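Local coordinates for uncharacterized DUF364 family protein (Pyrococcus horikoshii, PDB 3NPG), which is of unknown function but belongs to the DUF364 family and may take part in heavy-metal chelation, at residues L45-T50 with T199-P204; P31-L36 with G85-N90. All coordinates share one frame; numbering follows the deposited sequence.

Contact 1: L45-T50 with T199-P204. With ACT (acetate ion), chain E.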
loop_
_atom_site.group_PDB
_atom_site.type_symbol
_atom_site.label_atom_id
_atom_site.label_comp_id
_atom_site.label_asym_id
_atom_site.label_seq_id
_atom_site.Cartn_x
_atom_site.Cartn_y
_atom_site.Cartn_z
ATOM N N LEU A 45 -18.295 -24.857 10.712
ATOM C CA LEU A 45 -17.255 -23.837 10.655
ATOM C C LEU A 45 -17.525 -22.823 9.548
ATOM O O LEU A 45 -17.643 -23.187 8.380
ATOM C CB LEU A 45 -15.868 -24.490 10.479
ATOM C CG LEU A 45 -14.643 -23.573 10.650
ATOM C CD1 LEU A 45 -14.575 -22.990 12.056
ATOM C CD2 LEU A 45 -13.379 -24.319 10.352
ATOM N N GLY A 46 -17.650 -21.564 9.935
ATOM C CA GLY A 46 -17.847 -20.469 9.000
ATOM C C GLY A 46 -16.615 -19.601 8.897
ATOM O O GLY A 46 -15.939 -19.360 9.906
ATOM N N VAL A 47 -16.282 -19.155 7.671
ATOM C CA VAL A 47 -15.097 -18.326 7.447
ATOM C C VAL A 47 -15.429 -17.044 6.706
ATOM O O VAL A 47 -16.423 -16.985 5.988
ATOM C CB VAL A 47 -13.934 -19.106 6.759
ATOM C CG1 VAL A 47 -13.395 -20.210 7.663
ATOM C CG2 VAL A 47 -14.365 -19.669 5.409
ATOM N N ALA A 48 -14.606 -16.004 6.902
ATOM C CA ALA A 48 -14.729 -14.734 6.189
ATOM C C ALA A 48 -13.346 -14.166 5.973
ATOM O O ALA A 48 -12.575 -14.052 6.931
ATOM C CB ALA A 48 -15.580 -13.759 6.986
HETATM N N MSE A 49 -12.985 -13.889 4.703
HETATM C CA MSE A 49 -11.645 -13.404 4.356
HETATM C C MSE A 49 -11.248 -12.149 5.123
HETATM O O MSE A 49 -11.978 -11.155 5.116
HETATM C CB MSE A 49 -11.513 -13.178 2.849
HETATM C CG MSE A 49 -10.111 -12.798 2.425
HETATM SE SE MSE A 49 -9.988 -12.425 0.556
HETATM C CE MSE A 49 -9.375 -14.154 -0.041
ATOM N N THR A 50 -10.079 -12.192 5.769
ATOM C CA THR A 50 -9.529 -11.052 6.484
ATOM C C THR A 50 -8.851 -10.133 5.491
ATOM O O THR A 50 -8.076 -10.596 4.649
ATOM C CB THR A 50 -8.564 -11.528 7.586
ATOM O OG1 THR A 50 -9.240 -12.470 8.418
ATOM C CG2 THR A 50 -8.042 -10.389 8.431
ATOM N N THR A 199 -15.873 -16.965 1.641
ATOM C CA THR A 199 -16.702 -15.971 2.349
ATOM C C THR A 199 -18.194 -16.051 1.873
ATOM O O THR A 199 -19.093 -15.526 2.544
ATOM C CB THR A 199 -16.092 -14.548 2.207
ATOM O OG1 THR A 199 -14.679 -14.610 2.436
ATOM C CG2 THR A 199 -16.725 -13.542 3.157
ATOM N N GLY A 200 -18.426 -16.760 0.766
ATOM C CA GLY A 200 -19.762 -16.955 0.212
ATOM C C GLY A 200 -20.471 -18.181 0.760
ATOM O O GLY A 200 -21.345 -18.742 0.095
ATOM N N GLN A 201 -20.126 -18.584 2.007
ATOM C CA GLN A 201 -20.720 -19.747 2.685
ATOM C C GLN A 201 -22.140 -19.463 3.175
ATOM O O GLN A 201 -22.786 -20.357 3.723
ATOM C CB GLN A 201 -19.842 -20.180 3.871
ATOM C CG GLN A 201 -18.651 -21.043 3.487
ATOM C CD GLN A 201 -17.753 -21.319 4.673
ATOM O OE1 GLN A 201 -17.623 -20.504 5.588
ATOM N NE2 GLN A 201 -17.085 -22.461 4.662
ATOM N N LEU A 202 -22.624 -18.212 2.993
ATOM C CA LEU A 202 -23.956 -17.793 3.459
ATOM C C LEU A 202 -25.106 -18.562 2.754
ATOM O O LEU A 202 -24.907 -19.107 1.663
ATOM C CB LEU A 202 -24.136 -16.252 3.315
ATOM C CG LEU A 202 -24.431 -15.699 1.896
ATOM C CD1 LEU A 202 -25.029 -14.314 1.971
ATOM C CD2 LEU A 202 -23.194 -15.669 1.051
ATOM N N LEU A 203 -26.291 -18.636 3.405
ATOM C CA LEU A 203 -27.456 -19.317 2.822
ATOM C C LEU A 203 -27.966 -18.568 1.587
ATOM O O LEU A 203 -28.025 -17.338 1.599
ATOM C CB LEU A 203 -28.593 -19.448 3.859
ATOM C CG LEU A 203 -28.390 -20.487 4.962
ATOM C CD1 LEU A 203 -29.461 -20.377 5.996
ATOM C CD2 LEU A 203 -28.372 -21.888 4.399
ATOM N N PRO A 204 -28.375 -19.292 0.511
ATOM C CA PRO A 204 -28.880 -18.594 -0.690
ATOM C C PRO A 204 -30.135 -17.773 -0.410
ATOM O O PRO A 204 -30.306 -16.700 -0.993
ATOM C CB PRO A 204 -29.159 -19.737 -1.678
ATOM C CG PRO A 204 -28.357 -20.892 -1.174
ATOM C CD PRO A 204 -28.348 -20.754 0.314
HETATM C C ACT E . -13.149 -15.053 -0.469
HETATM O O ACT E . -14.090 -14.331 -0.371
HETATM O OXT ACT E . -12.760 -15.601 0.503
HETATM C CH3 ACT E . -12.452 -15.244 -1.814
#
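Two side chains of a loop, Q201 and T199, rather than backbone carbonyls, offer acceptors to alternate N-H groups, V47 and M49, of the outer strand 43-49. The amide oxygen OE1 of Q201 receives V47 N at 2.8 Å. The donor lies in the carbonyl plane of the amide, with an N-H...O angle of 157°. Two residues on, M49 N meets T199 OG1 at 2.9 Å, and this bond is straighter, at 167°. The methyl CG2 of T199, anti to its own backbone N, packs on A48, while V47 CG2 lies 3.4 Å from Q201 OE1, the two side chains running at a slant to each other. The loop follows strand 192-196 of the Rossmann-like domain, the C-terminal end of a parallel strand, whereas 43-49 is an outer strand of the small antiparallel sheet in the N-terminal part; the contact therefore joins the two sheets of the chain. The amide of Q201 is held from both its ends, since NE2 donates to the backbone oxygen of M218. An alanine in place of Q201 would probably leave V47 N and the M218 carbonyl without these partners and open a gap beside V47 CG2. An acetate ion, probably from the crystallisation liquor, sits next to T199: OG1 is 2.9 Å from its atom O and equally near OXT, within hydrogen-bonding reach of both. M49 runs out from the strand past this ion, its chain bending at chi3 (-96°), and its terminal CE comes to 3.7 Å from the acetate CH3.

Contact 2: P31-L36 with G85-N90; sequences PYTWVL and GVAAIN. With ACT (acetate ion), chain E.
This is a buried apolar packing of a helix on a sheet: helix 79-96 lies against the middle strand, 32-38, of the three-stranded antiparallel sheet, and the segments 85-90 and 31-36 meet through small side chains. V35 and A87 carry most of it. The valine CG1, anti to the backbone N (chi1 165°), reaches A88, with CB 4.1 Å away, and V35 CG2 rests 3.8 Å from A87 CB. A87 points toward the strand, and its methyl also lies 3.7 Å from T33 O, while the T33 methyl CG2 approaches the same CB from 4.2 Å. With only alanine methyls on the helix side, the axes of the short segments 32-36 and 85-90 come within 6.9 Å of each other, at 48° between their N-to-C directions. Locally this is an alpha/beta/alpha sandwich, in which one face of the sheet packs on helix 79-96 and the other, through W34 and L36, on helix 223-232 of the Rossmann-like part; the alternation of side chains along the strand sorts T33 and V35 to the first and W34 and L36 to the second. T33 has a polar branch as well, and OG1 makes a probable hydrogen bond to T50 OG1 on the adjacent chain segment. At the start of the strand the Y32 hydroxyl reaches the acetate ion, probably a crystallisation component, and its OH donates to OXT at 2.6 Å. The acetate oxygen lies at the edge of the ring, in its plane, next to CE2 as well as OH.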
loop_
_atom_site.group_PDB
_atom_site.type_symbol
_atom_site.label_atom_id
_atom_site.label_comp_id
_atom_site.label_asym_id
_atom_site.label_seq_id
_atom_site.Cartn_x
_atom_site.Cartn_y
_atom_site.Cartn_z
ATOM N N PRO A 31 -5.178 -16.605 6.661
ATOM C CA PRO A 31 -5.831 -15.743 5.651
ATOM C C PRO A 31 -7.315 -15.492 5.931
ATOM O O PRO A 31 -7.892 -14.543 5.392
ATOM C CB PRO A 31 -5.618 -16.528 4.352
ATOM C CG PRO A 31 -5.603 -17.965 4.787
ATOM C CD PRO A 31 -4.941 -17.970 6.142
ATOM N N TYR A 32 -7.930 -16.332 6.781
ATOM C CA TYR A 32 -9.358 -16.249 7.044
ATOM C C TYR A 32 -9.695 -16.093 8.500
ATOM O O TYR A 32 -9.050 -16.703 9.365
ATOM C CB TYR A 32 -10.082 -17.476 6.465
ATOM C CG TYR A 32 -10.252 -17.412 4.969
ATOM C CD1 TYR A 32 -9.237 -17.825 4.115
ATOM C CD2 TYR A 32 -11.416 -16.905 4.401
ATOM C CE1 TYR A 32 -9.361 -17.704 2.734
ATOM C CE2 TYR A 32 -11.562 -16.803 3.022
ATOM C CZ TYR A 32 -10.530 -17.201 2.190
ATOM O OH TYR A 32 -10.662 -17.094 0.829
ATOM N N THR A 33 -10.734 -15.289 8.781
ATOM C CA THR A 33 -11.351 -15.188 10.093
ATOM C C THR A 33 -12.370 -16.309 10.164
ATOM O O THR A 33 -13.070 -16.558 9.179
ATOM C CB THR A 33 -12.023 -13.808 10.261
ATOM O OG1 THR A 33 -11.020 -12.795 10.250
ATOM C CG2 THR A 33 -12.848 -13.706 11.532
ATOM N N TRP A 34 -12.397 -17.049 11.270
ATOM C CA TRP A 34 -13.311 -18.176 11.385
ATOM C C TRP A 34 -14.130 -18.151 12.654
ATOM O O TRP A 34 -13.699 -17.593 13.662
ATOM C CB TRP A 34 -12.565 -19.510 11.237
ATOM C CG TRP A 34 -11.445 -19.694 12.209
ATOM C CD1 TRP A 34 -10.129 -19.404 12.007
ATOM C CD2 TRP A 34 -11.538 -20.250 13.523
ATOM N NE1 TRP A 34 -9.394 -19.742 13.118
ATOM C CE2 TRP A 34 -10.233 -20.275 14.062
ATOM C CE3 TRP A 34 -12.604 -20.729 14.307
ATOM C CZ2 TRP A 34 -9.967 -20.747 15.350
ATOM C CZ3 TRP A 34 -12.336 -21.193 15.581
ATOM C CH2 TRP A 34 -11.032 -21.193 16.093
ATOM N N VAL A 35 -15.324 -18.750 12.602
ATOM C CA VAL A 35 -16.219 -18.873 13.748
ATOM C C VAL A 35 -16.726 -20.309 13.814
ATOM O O VAL A 35 -17.308 -20.804 12.841
ATOM C CB VAL A 35 -17.392 -17.842 13.684
ATOM C CG1 VAL A 35 -18.500 -18.205 14.663
ATOM C CG2 VAL A 35 -16.891 -16.417 13.936
ATOM N N LEU A 36 -16.438 -21.002 14.923
ATOM C CA LEU A 36 -16.881 -22.378 15.128
ATOM C C LEU A 36 -18.157 -22.395 15.986
ATOM O O LEU A 36 -18.188 -21.781 17.056
ATOM C CB LEU A 36 -15.759 -23.201 15.798
ATOM C CG LEU A 36 -16.014 -24.705 15.961
ATOM C CD1 LEU A 36 -16.277 -25.373 14.613
ATOM C CD2 LEU A 36 -14.847 -25.378 16.670
ATOM N N GLY A 85 -18.432 -10.969 12.163
ATOM C CA GLY A 85 -19.875 -11.068 11.969
ATOM C C GLY A 85 -20.259 -11.893 10.753
ATOM O O GLY A 85 -21.141 -12.750 10.837
ATOM N N VAL A 86 -19.591 -11.639 9.612
ATOM C CA VAL A 86 -19.809 -12.400 8.372
ATOM C C VAL A 86 -19.379 -13.873 8.557
ATOM O O VAL A 86 -20.105 -14.777 8.145
ATOM C CB VAL A 86 -19.107 -11.731 7.160
ATOM C CG1 VAL A 86 -19.137 -12.635 5.932
ATOM C CG2 VAL A 86 -19.732 -10.374 6.848
ATOM N N ALA A 87 -18.233 -14.109 9.249
ATOM C CA ALA A 87 -17.768 -15.473 9.560
ATOM C C ALA A 87 -18.790 -16.208 10.431
ATOM O O ALA A 87 -18.999 -17.405 10.252
ATOM C CB ALA A 87 -16.420 -15.424 10.262
ATOM N N ALA A 88 -19.468 -15.470 11.338
ATOM C CA ALA A 88 -20.516 -16.024 12.201
ATOM C C ALA A 88 -21.791 -16.314 11.405
ATOM O O ALA A 88 -22.440 -17.329 11.649
ATOM C CB ALA A 88 -20.815 -15.071 13.344
ATOM N N ILE A 89 -22.154 -15.418 10.446
ATOM C CA ILE A 89 -23.317 -15.636 9.562
ATOM C C ILE A 89 -23.080 -16.890 8.714
ATOM O O ILE A 89 -23.980 -17.719 8.571
ATOM C CB ILE A 89 -23.606 -14.377 8.671
ATOM C CG1 ILE A 89 -24.071 -13.187 9.526
ATOM C CG2 ILE A 89 -24.638 -14.701 7.564
ATOM C CD1 ILE A 89 -24.113 -11.870 8.792
ATOM N N ASN A 90 -21.840 -17.055 8.207
ATOM C CA ASN A 90 -21.446 -18.225 7.429
ATOM C C ASN A 90 -21.454 -19.494 8.284
ATOM O O ASN A 90 -21.841 -20.553 7.796
ATOM C CB ASN A 90 -20.073 -18.011 6.798
ATOM C CG ASN A 90 -20.055 -16.932 5.740
ATOM O OD1 ASN A 90 -21.081 -16.586 5.144
ATOM N ND2 ASN A 90 -18.882 -16.398 5.462
HETATM C C ACT E . -13.149 -15.053 -0.469
HETATM O O ACT E . -14.090 -14.331 -0.371
HETATM O OXT ACT E . -12.760 -15.601 0.503
HETATM C CH3 ACT E . -12.452 -15.244 -1.814
#

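How the contacts relate
Contacts 1 and 2 lie side by side, their centres about 6 Å apart, and their segments alternate along the chain. Strands 32-38 and 43-49 are neighbours in one antiparallel sheet, so that 45-50 has 31-36 beside it in the sheet and the loop 199-204 as a further partner. N90 of the helix ties the two contacts: its ND2 lies 2.6 Å from V47 O, a probable hydrogen bond. Both contacts reach the same acetate, contact 1 through T199 and contact 2 through Y32, and M49 CE packs 3.3 Å from Y32 OH.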